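Local atomic coordinates of alcohol dehydrogenase, zinc-containing (Thermotoga maritima, PDB entry 1VJ0), a protein that binds zinc ions and probably acts as an oxidoreductase of the medium-chain, zinc-containing alcohol dehydrogenase family. Residues 90-95 against 161-166; 43-48 against 84-89; 212-217 against 336-341. All blocks are in the same frame, centred on the assembly; numbering follows the deposited sequence.

Contact 1 of 3, residues 90-95 against 161-166; sequences KRDLNG and VLKVSE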
loop_
_atom_site.group_PDB
_atom_site.type_symbol
_atom_site.label_atom_id
_atom_site.label_comp_id
_atom_site.label_asym_id
_atom_site.label_seq_id
_atom_site.Cartn_x
_atom_site.Cartn_y
_atom_site.Cartn_z
ATOM N N LYS A 90 -16.136 -28.717 -13.131
ATOM C CA LYS A 90 -15.976 -27.555 -12.253
ATOM C C LYS A 90 -14.754 -27.720 -11.372
ATOM O O LYS A 90 -14.580 -28.717 -10.745
ATOM C CB LYS A 90 -17.222 -27.294 -11.411
ATOM C CG LYS A 90 -17.053 -26.141 -10.421
ATOM C CD LYS A 90 -16.914 -24.778 -11.089
ATOM C CE LYS A 90 -16.793 -23.663 -10.051
ATOM N NZ LYS A 90 -16.532 -22.235 -10.613
ATOM N N ARG A 91 -13.885 -26.730 -11.409
ATOM C CA ARG A 91 -12.711 -26.688 -10.569
ATOM C C ARG A 91 -12.936 -25.733 -9.438
ATOM O O ARG A 91 -13.548 -24.645 -9.596
ATOM C CB ARG A 91 -11.525 -26.185 -11.359
ATOM C CG ARG A 91 -11.077 -27.185 -12.359
ATOM C CD ARG A 91 -9.846 -26.770 -13.052
ATOM N NE ARG A 91 -9.651 -27.613 -14.214
ATOM C CZ ARG A 91 -9.021 -28.775 -14.225
ATOM N NH1 ARG A 91 -8.464 -29.276 -13.118
ATOM N NH2 ARG A 91 -8.924 -29.448 -15.373
ATOM N N ASP A 92 -12.433 -26.113 -8.280
ATOM C CA ASP A 92 -12.441 -25.178 -7.158
ATOM C C ASP A 92 -11.343 -24.121 -7.360
ATOM O O ASP A 92 -10.607 -24.143 -8.387
ATOM C CB ASP A 92 -12.356 -25.937 -5.822
ATOM C CG ASP A 92 -10.968 -26.230 -5.359
ATOM O OD1 ASP A 92 -9.961 -26.146 -6.139
ATOM O OD2 ASP A 92 -10.814 -26.574 -4.160
ATOM N N LEU A 93 -11.250 -23.173 -6.431
ATOM C CA LEU A 93 -10.298 -22.058 -6.587
ATOM C C LEU A 93 -8.810 -22.459 -6.609
ATOM O O LEU A 93 -7.962 -21.696 -7.050
ATOM C CB LEU A 93 -10.522 -21.046 -5.505
ATOM C CG LEU A 93 -11.786 -20.183 -5.691
ATOM C CD1 LEU A 93 -12.329 -19.691 -4.355
ATOM C CD2 LEU A 93 -11.521 -19.008 -6.644
ATOM N N ASN A 94 -8.489 -23.654 -6.116
ATOM C CA ASN A 94 -7.115 -24.169 -6.167
ATOM C C ASN A 94 -6.852 -25.010 -7.398
ATOM O O ASN A 94 -5.725 -25.516 -7.584
ATOM C CB ASN A 94 -6.784 -24.961 -4.904
ATOM C CG ASN A 94 -6.713 -24.080 -3.674
ATOM O OD1 ASN A 94 -6.145 -22.961 -3.712
ATOM N ND2 ASN A 94 -7.312 -24.543 -2.577
ATOM N N GLY A 95 -7.875 -25.153 -8.248
ATOM C CA GLY A 95 -7.755 -25.864 -9.484
ATOM C C GLY A 95 -8.203 -27.302 -9.418
ATOM O O GLY A 95 -8.019 -28.049 -10.389
ATOM N N VAL A 161 -15.828 -21.783 -5.576
ATOM C CA VAL A 161 -15.955 -22.915 -4.695
ATOM C C VAL A 161 -14.590 -23.254 -4.114
ATOM O O VAL A 161 -13.527 -23.096 -4.762
ATOM C CB VAL A 161 -16.513 -24.124 -5.492
ATOM C CG1 VAL A 161 -16.664 -25.331 -4.596
ATOM C CG2 VAL A 161 -17.865 -23.754 -6.157
ATOM N N LEU A 162 -14.628 -23.791 -2.898
ATOM C CA LEU A 162 -13.460 -24.361 -2.254
ATOM C C LEU A 162 -13.854 -25.734 -1.655
ATOM O O LEU A 162 -14.796 -25.803 -0.898
ATOM C CB LEU A 162 -13.053 -23.427 -1.132
ATOM C CG LEU A 162 -11.631 -23.325 -0.629
ATOM C CD1 LEU A 162 -10.651 -23.090 -1.783
ATOM C CD2 LEU A 162 -11.500 -22.186 0.415
ATOM N N LYS A 163 -13.129 -26.783 -2.053
ATOM C CA LYS A 163 -13.187 -28.105 -1.476
ATOM C C LYS A 163 -12.637 -28.057 -0.067
ATOM O O LYS A 163 -11.597 -27.427 0.176
ATOM C CB LYS A 163 -12.273 -29.079 -2.214
ATOM C CG LYS A 163 -12.898 -29.885 -3.254
ATOM C CD LYS A 163 -11.854 -30.726 -4.006
ATOM C CE LYS A 163 -11.555 -32.010 -3.263
ATOM N NZ LYS A 163 -10.514 -32.787 -4.057
ATOM N N VAL A 164 -13.318 -28.762 0.832
ATOM C CA VAL A 164 -12.883 -28.900 2.207
ATOM C C VAL A 164 -12.837 -30.377 2.531
ATOM O O VAL A 164 -13.138 -31.232 1.678
ATOM C CB VAL A 164 -13.785 -28.120 3.192
ATOM C CG1 VAL A 164 -13.720 -26.630 2.945
ATOM C CG2 VAL A 164 -15.235 -28.635 3.155
ATOM N N SER A 165 -12.427 -30.725 3.749
ATOM C CA SER A 165 -12.315 -32.125 4.131
ATOM C C SER A 165 -13.256 -32.499 5.264
ATOM O O SER A 165 -13.926 -31.646 5.845
ATOM C CB SER A 165 -10.907 -32.415 4.577
ATOM O OG SER A 165 -10.731 -31.979 5.910
ATOM N N GLU A 166 -13.282 -33.789 5.597
ATOM C CA GLU A 166 -14.127 -34.275 6.703
ATOM C C GLU A 166 -13.596 -33.819 8.065
ATOM O O GLU A 166 -14.272 -33.998 9.077
ATOM C CB GLU A 166 -14.244 -35.792 6.662
ATOM C CG GLU A 166 -14.753 -36.265 5.312
ATOM C CD GLU A 166 -14.970 -37.750 5.212
ATOM O OE1 GLU A 166 -14.059 -38.542 5.589
ATOM O OE2 GLU A 166 -16.069 -38.119 4.721
HETATM O O HOH W 1 -14.276 -22.324 -8.072
#
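Asp-92 OD1 is held by two backbone N-H groups, those of Asn-94 and of Glu-96. The bond from Asn-94 N (2.9 Å to Asp-92 OD1) makes an Asx turn and comes in from above the carboxylate plane. Asp-92 to Gly-95 form a type I beta turn, part of the loop joining strands 78-86 and 103-106 in the GroES-like domain. The CG of Asp-92 sits in the crowded position between backbone N and carbonyl carbon (chi1 87°), so while OD1 serves the turn, OD2 can reach across to strand 161-164. There Lys-163 N donates to Asp-92 OD2 over 3.1 Å, almost straight at 167°, meeting the anti lone pair of OD2. The amine of Lys-163 runs off to a salt bridge with Glu-96.

Two residues back along the strand, Leu-93 N gives a 2.8 Å bond to Val-161 O, nearly along the C=O axis. Asp-92 CB presses on that same Val-161 O at 3.3 Å. The loop thus docks through two main-chain groups of the strand. Leu-93 packs against Phe-332 and Val-333 of helix 329-340, and Asn-94 OD1 is bonded to Arg-266 of a neighbouring subunit. A water accepts from Val-161 N at 3.0 Å, and Lys-90 CE lies 4.0 Å from Val-161 CG2.

Contact 2 of 3, residues 43-48 against 84-89; sequences GSILVE and VEVNGE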
loop_
_atom_site.group_PDB
_atom_site.type_symbol
_atom_site.label_atom_id
_atom_site.label_comp_id
_atom_site.label_asym_id
_atom_site.label_seq_id
_atom_site.Cartn_x
_atom_site.Cartn_y
_atom_site.Cartn_z
ATOM N N GLY A 43 -22.819 -26.465 -16.793
ATOM C CA GLY A 43 -21.708 -26.047 -15.965
ATOM C C GLY A 43 -22.044 -26.077 -14.460
ATOM O O GLY A 43 -21.154 -25.935 -13.633
ATOM N N SER A 44 -23.331 -26.224 -14.140
ATOM C CA SER A 44 -23.837 -26.087 -12.782
ATOM C C SER A 44 -23.416 -27.255 -11.916
ATOM O O SER A 44 -23.111 -28.315 -12.449
ATOM C CB SER A 44 -25.369 -26.127 -12.800
ATOM O OG SER A 44 -25.896 -24.952 -13.374
ATOM N N ILE A 45 -23.494 -27.045 -10.593
ATOM C CA ILE A 45 -23.176 -28.027 -9.585
ATOM C C ILE A 45 -24.398 -28.282 -8.683
ATOM O O ILE A 45 -24.918 -27.356 -8.070
ATOM C CB ILE A 45 -21.971 -27.565 -8.687
ATOM C CG1 ILE A 45 -20.778 -27.196 -9.565
ATOM C CG2 ILE A 45 -21.580 -28.702 -7.750
ATOM C CD1 ILE A 45 -20.689 -25.703 -10.008
ATOM N N LEU A 46 -24.875 -29.513 -8.652
ATOM C CA LEU A 46 -25.956 -29.861 -7.735
ATOM C C LEU A 46 -25.343 -30.251 -6.415
ATOM O O LEU A 46 -24.501 -31.175 -6.364
ATOM C CB LEU A 46 -26.763 -31.006 -8.296
ATOM C CG LEU A 46 -28.004 -31.433 -7.519
ATOM C CD1 LEU A 46 -28.983 -30.294 -7.255
ATOM C CD2 LEU A 46 -28.683 -32.571 -8.332
ATOM N N VAL A 47 -25.755 -29.577 -5.363
ATOM C CA VAL A 47 -25.158 -29.710 -4.041
ATOM C C VAL A 47 -26.218 -30.106 -3.026
ATOM O O VAL A 47 -27.293 -29.501 -2.977
ATOM C CB VAL A 47 -24.442 -28.392 -3.616
ATOM C CG1 VAL A 47 -23.823 -28.491 -2.203
ATOM C CG2 VAL A 47 -23.375 -28.035 -4.651
ATOM N N GLU A 48 -25.911 -31.133 -2.255
ATOM C CA GLU A 48 -26.675 -31.504 -1.072
ATOM C C GLU A 48 -26.267 -30.598 0.082
ATOM O O GLU A 48 -25.083 -30.555 0.471
ATOM C CB GLU A 48 -26.379 -32.974 -0.717
ATOM C CG GLU A 48 -27.121 -33.440 0.538
ATOM C CD GLU A 48 -26.569 -34.707 1.155
ATOM O OE1 GLU A 48 -25.589 -35.301 0.618
ATOM O OE2 GLU A 48 -27.121 -35.063 2.224
ATOM N N VAL A 84 -23.247 -33.451 -5.496
ATOM C CA VAL A 84 -24.039 -34.552 -6.006
ATOM C C VAL A 84 -23.667 -34.775 -7.462
ATOM O O VAL A 84 -23.358 -35.882 -7.851
ATOM C CB VAL A 84 -25.586 -34.312 -5.858
ATOM C CG1 VAL A 84 -26.407 -35.479 -6.450
ATOM C CG2 VAL A 84 -25.948 -34.093 -4.407
ATOM N N GLU A 85 -23.724 -33.726 -8.262
ATOM C CA GLU A 85 -23.356 -33.833 -9.628
ATOM C C GLU A 85 -22.884 -32.490 -10.194
ATOM O O GLU A 85 -23.172 -31.424 -9.671
ATOM C CB GLU A 85 -24.499 -34.479 -10.426
ATOM C CG GLU A 85 -25.617 -33.580 -10.839
ATOM C CD GLU A 85 -26.754 -34.319 -11.563
ATOM O OE1 GLU A 85 -27.275 -35.321 -11.015
ATOM O OE2 GLU A 85 -27.135 -33.886 -12.706
ATOM N N VAL A 86 -22.081 -32.588 -11.233
ATOM C CA VAL A 86 -21.582 -31.478 -11.982
ATOM C C VAL A 86 -21.980 -31.719 -13.415
ATOM O O VAL A 86 -21.657 -32.748 -13.995
ATOM C CB VAL A 86 -20.028 -31.374 -11.976
ATOM C CG1 VAL A 86 -19.596 -30.118 -12.651
ATOM C CG2 VAL A 86 -19.467 -31.407 -10.543
ATOM N N ASN A 87 -22.661 -30.745 -13.989
ATOM C CA ASN A 87 -23.066 -30.795 -15.408
ATOM C C ASN A 87 -21.894 -30.310 -16.293
ATOM O O ASN A 87 -21.832 -29.142 -16.592
ATOM C CB ASN A 87 -24.309 -29.895 -15.622
ATOM C CG ASN A 87 -24.654 -29.720 -17.092
ATOM O OD1 ASN A 87 -23.747 -29.534 -17.924
ATOM N ND2 ASN A 87 -25.946 -29.746 -17.423
ATOM N N GLY A 88 -20.970 -31.178 -16.669
ATOM C CA GLY A 88 -19.700 -30.745 -17.265
ATOM C C GLY A 88 -18.568 -30.896 -16.253
ATOM O O GLY A 88 -18.498 -31.912 -15.558
ATOM N N GLU A 89 -17.720 -29.879 -16.146
ATOM C CA GLU A 89 -16.595 -29.866 -15.195
ATOM C C GLU A 89 -16.589 -28.597 -14.377
ATOM O O GLU A 89 -17.007 -27.523 -14.848
ATOM C CB GLU A 89 -15.240 -29.922 -15.931
ATOM C CG GLU A 89 -15.038 -31.118 -16.830
ATOM C CD GLU A 89 -15.845 -30.988 -18.114
ATOM O OE1 GLU A 89 -15.806 -29.925 -18.793
ATOM O OE2 GLU A 89 -16.574 -31.921 -18.407
HETATM O O HOH W 2 -18.633 -25.440 -14.292
#
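The flat carboxamide of Asn-87 touches the other segment through its oxygen: Gly-43 N lies 3.4 Å from Asn-87 OD1, a weak hydrogen bond. The Asn-87 CG is anti to the backbone N (chi1 171°), which brings the amide toward Gly-43 N. Gly-43 N also donates to the main-chain Asn-87 O at 2.9 Å, so one N-H meets both carbonyls of this residue. Glu-85 OE1 brushes Leu-46 CD2, while Glu-85 CG rests 3.8 Å from Leu-46 CB. The carboxylate of Glu-48 turns to a salt bridge with Arg-82.

Between the backbones, Asn-87 N meets Ser-44 O almost along the C=O axis at 2.9 Å, and Leu-46 N donates to Glu-85 O. Ile-45 and Val-86 form a non-hydrogen-bonded pair, their side chains on one face; Leu-46 and Glu-85, a hydrogen-bonded pair, share the other. Leu-46 O takes two donors, Val-84 N at 2.7 Å and Glu-85 N at 3.3 Å. Two residues thus face one, a classic beta bulge in an antiparallel pairing (166°) of strands 45-48 and 84-86, within the sheet of the GroES-like domain.

Contact 3 of 3, residues 212-217 against 336-341; sequences VVIARS and VSITSR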
loop_
_atom_site.group_PDB
_atom_site.type_symbol
_atom_site.label_atom_id
_atom_site.label_comp_id
_atom_site.label_asym_id
_atom_site.label_seq_id
_atom_site.Cartn_x
_atom_site.Cartn_y
_atom_site.Cartn_z
ATOM N N VAL A 212 -12.833 -10.567 16.723
ATOM C CA VAL A 212 -11.916 -10.930 17.825
ATOM C C VAL A 212 -10.886 -11.963 17.361
ATOM O O VAL A 212 -9.664 -11.760 17.510
ATOM C CB VAL A 212 -12.684 -11.467 19.079
ATOM C CG1 VAL A 212 -11.714 -12.003 20.149
ATOM C CG2 VAL A 212 -13.562 -10.323 19.692
ATOM N N VAL A 213 -11.359 -13.052 16.770
ATOM C CA VAL A 213 -10.493 -14.116 16.286
ATOM C C VAL A 213 -9.580 -13.659 15.135
ATOM O O VAL A 213 -8.390 -14.012 15.100
ATOM C CB VAL A 213 -11.350 -15.346 15.908
ATOM C CG1 VAL A 213 -10.543 -16.433 15.215
ATOM C CG2 VAL A 213 -12.047 -15.884 17.142
ATOM N N ILE A 214 -10.096 -12.820 14.233
ATOM C CA ILE A 214 -9.308 -12.328 13.122
ATOM C C ILE A 214 -8.258 -11.410 13.685
ATOM O O ILE A 214 -7.099 -11.545 13.310
ATOM C CB ILE A 214 -10.165 -11.637 12.083
ATOM C CG1 ILE A 214 -11.071 -12.667 11.377
ATOM C CG2 ILE A 214 -9.354 -10.829 11.071
ATOM C CD1 ILE A 214 -12.332 -11.996 10.752
ATOM N N ALA A 215 -8.639 -10.512 14.585
ATOM C CA ALA A 215 -7.645 -9.587 15.182
ATOM C C ALA A 215 -6.505 -10.351 15.828
ATOM O O ALA A 215 -5.339 -10.046 15.619
ATOM C CB ALA A 215 -8.297 -8.647 16.210
ATOM N N ARG A 216 -6.863 -11.364 16.615
ATOM C CA ARG A 216 -5.875 -12.222 17.278
ATOM C C ARG A 216 -4.990 -12.927 16.226
ATOM O O ARG A 216 -3.784 -12.937 16.341
ATOM C CB ARG A 216 -6.567 -13.267 18.150
ATOM C CG ARG A 216 -6.927 -12.839 19.543
ATOM C CD ARG A 216 -5.789 -13.052 20.615
ATOM N NE ARG A 216 -4.883 -11.899 20.654
ATOM C CZ ARG A 216 -4.937 -10.883 21.510
ATOM N NH1 ARG A 216 -5.865 -10.836 22.449
ATOM N NH2 ARG A 216 -4.048 -9.896 21.423
ATOM N N SER A 217 -5.604 -13.481 15.188
ATOM C CA SER A 217 -4.886 -14.240 14.186
ATOM C C SER A 217 -3.894 -13.443 13.349
ATOM O O SER A 217 -2.884 -13.990 12.931
ATOM C CB SER A 217 -5.882 -14.948 13.267
ATOM O OG SER A 217 -6.691 -15.810 14.037
ATOM N N VAL A 336 -11.842 -18.551 5.290
ATOM C CA VAL A 336 -11.828 -19.981 5.463
ATOM C C VAL A 336 -10.504 -20.408 6.105
ATOM O O VAL A 336 -10.520 -21.219 7.033
ATOM C CB VAL A 336 -12.081 -20.711 4.113
ATOM C CG1 VAL A 336 -11.772 -22.184 4.197
ATOM C CG2 VAL A 336 -13.495 -20.460 3.642
ATOM N N SER A 337 -9.366 -19.845 5.679
ATOM C CA SER A 337 -8.066 -20.231 6.302
ATOM C C SER A 337 -8.003 -19.883 7.798
ATOM O O SER A 337 -7.638 -20.734 8.630
ATOM C CB SER A 337 -6.875 -19.642 5.525
ATOM O OG SER A 337 -5.631 -19.955 6.164
ATOM N N ILE A 338 -8.373 -18.653 8.150
ATOM C CA ILE A 338 -8.367 -18.258 9.572
ATOM C C ILE A 338 -9.327 -19.123 10.381
ATOM O O ILE A 338 -9.011 -19.610 11.479
ATOM C CB ILE A 338 -8.704 -16.773 9.720
ATOM C CG1 ILE A 338 -7.555 -15.913 9.180
ATOM C CG2 ILE A 338 -8.930 -16.392 11.180
ATOM C CD1 ILE A 338 -8.014 -14.416 8.925
ATOM N N THR A 339 -10.518 -19.305 9.832
ATOM C CA THR A 339 -11.558 -20.052 10.501
ATOM C C THR A 339 -11.074 -21.491 10.819
ATOM O O THR A 339 -11.284 -22.006 11.916
ATOM C CB THR A 339 -12.833 -20.027 9.663
ATOM O OG1 THR A 339 -13.339 -18.686 9.597
ATOM C CG2 THR A 339 -13.939 -20.835 10.340
ATOM N N SER A 340 -10.378 -22.094 9.853
ATOM C CA SER A 340 -9.934 -23.477 9.925
ATOM C C SER A 340 -8.914 -23.700 11.050
ATOM O O SER A 340 -8.773 -24.813 11.516
ATOM C CB SER A 340 -9.349 -23.902 8.578
ATOM O OG SER A 340 -8.045 -23.347 8.446
ATOM N N ARG A 341 -8.217 -22.653 11.478
ATOM C CA ARG A 341 -7.363 -22.736 12.649
ATOM C C ARG A 341 -8.097 -22.397 13.942
ATOM O O ARG A 341 -7.482 -22.362 14.981
ATOM C CB ARG A 341 -6.172 -21.822 12.527
ATOM C CG ARG A 341 -5.265 -22.092 11.317
ATOM C CD ARG A 341 -4.028 -21.167 11.272
ATOM N NE ARG A 341 -4.317 -19.811 10.753
ATOM C CZ ARG A 341 -4.146 -18.660 11.436
ATOM N NH1 ARG A 341 -3.726 -18.631 12.715
ATOM N NH2 ARG A 341 -4.453 -17.511 10.820
HETATM O O HOH W 3 -1.969 -16.218 14.153
#
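Ile-338 points its CB from helix 329-340 toward helix 206-217, and its two branches take different partners. From CB, the methyl CG2 lies anti to the backbone N and reaches Ser-217: Ile-338 CG2 is 3.7 Å from Ser-217 OG. The same Ile-338 CG2 also touches Val-213 CG1, at 4.3 Å. The other branch leaves through CG1, anti to the carbonyl carbon (chi1 -69°), and extends with CD1 anti to CA. Ile-338 CD1 stops 4.3 Å from Ile-214 CG1, on the next residue round the helix. Ile-338 thus spreads over three residues within little more than one helical turn, while it also packs on Ala-195 of a neighbouring subunit.

The segments cross almost at right angles (91°) with axes 10.4 Å apart, so the touching patch is small. Helix 206-217 follows the first strand of the Rossmann-type domain, with a glycine pattern of Rossmann type running from the strand's end into the helix, consistent with dinucleotide binding. Ile-214 also leans on Ala-183 and Phe-187 of helix 170-188.

Just past the end of helix 329-340, Arg-341 bends at chi3 and brings NH2 to 3.8 Å from Ser-217 CB. A water donates to Ser-217 O at 2.7 Å and accepts only weakly from Arg-341 NH1. The Ser-217 hydroxyl bonds back along its own helix, OG donating to Val-213 O at 2.7 Å. Val-213 O takes Ser-217 N as well, so two donors grip it. With its proton spent there, that hydroxyl can lie against a methyl group, and the direct touch between the helices rests on van der Waals contact.

How the contacts relate
Contacts 1 and 2 both reach the mixed sheet of the GroES-like domain, whereas contact 3 joins two helices on the Rossmann side. Contacts 1 and 3 are buried; contact 2 is only partly so. Chemistry follows place: contact 2 is carried by main-chain bonds between neighbouring strands, contact 1 by a carboxylate and one main-chain bond tying a loop to a strand, contact 3 by aliphatic groups. Lys-90 CG lies 3.7 Å from Ile-45 CD1, joining contacts 1 and 2. At the other end, Leu-162 CD2 lies 3.8 Å from Val-336 CG1, where the sheet meets helix 329-340. Contacts 2 and 3 do not touch, their nearest atoms about 14 Å apart.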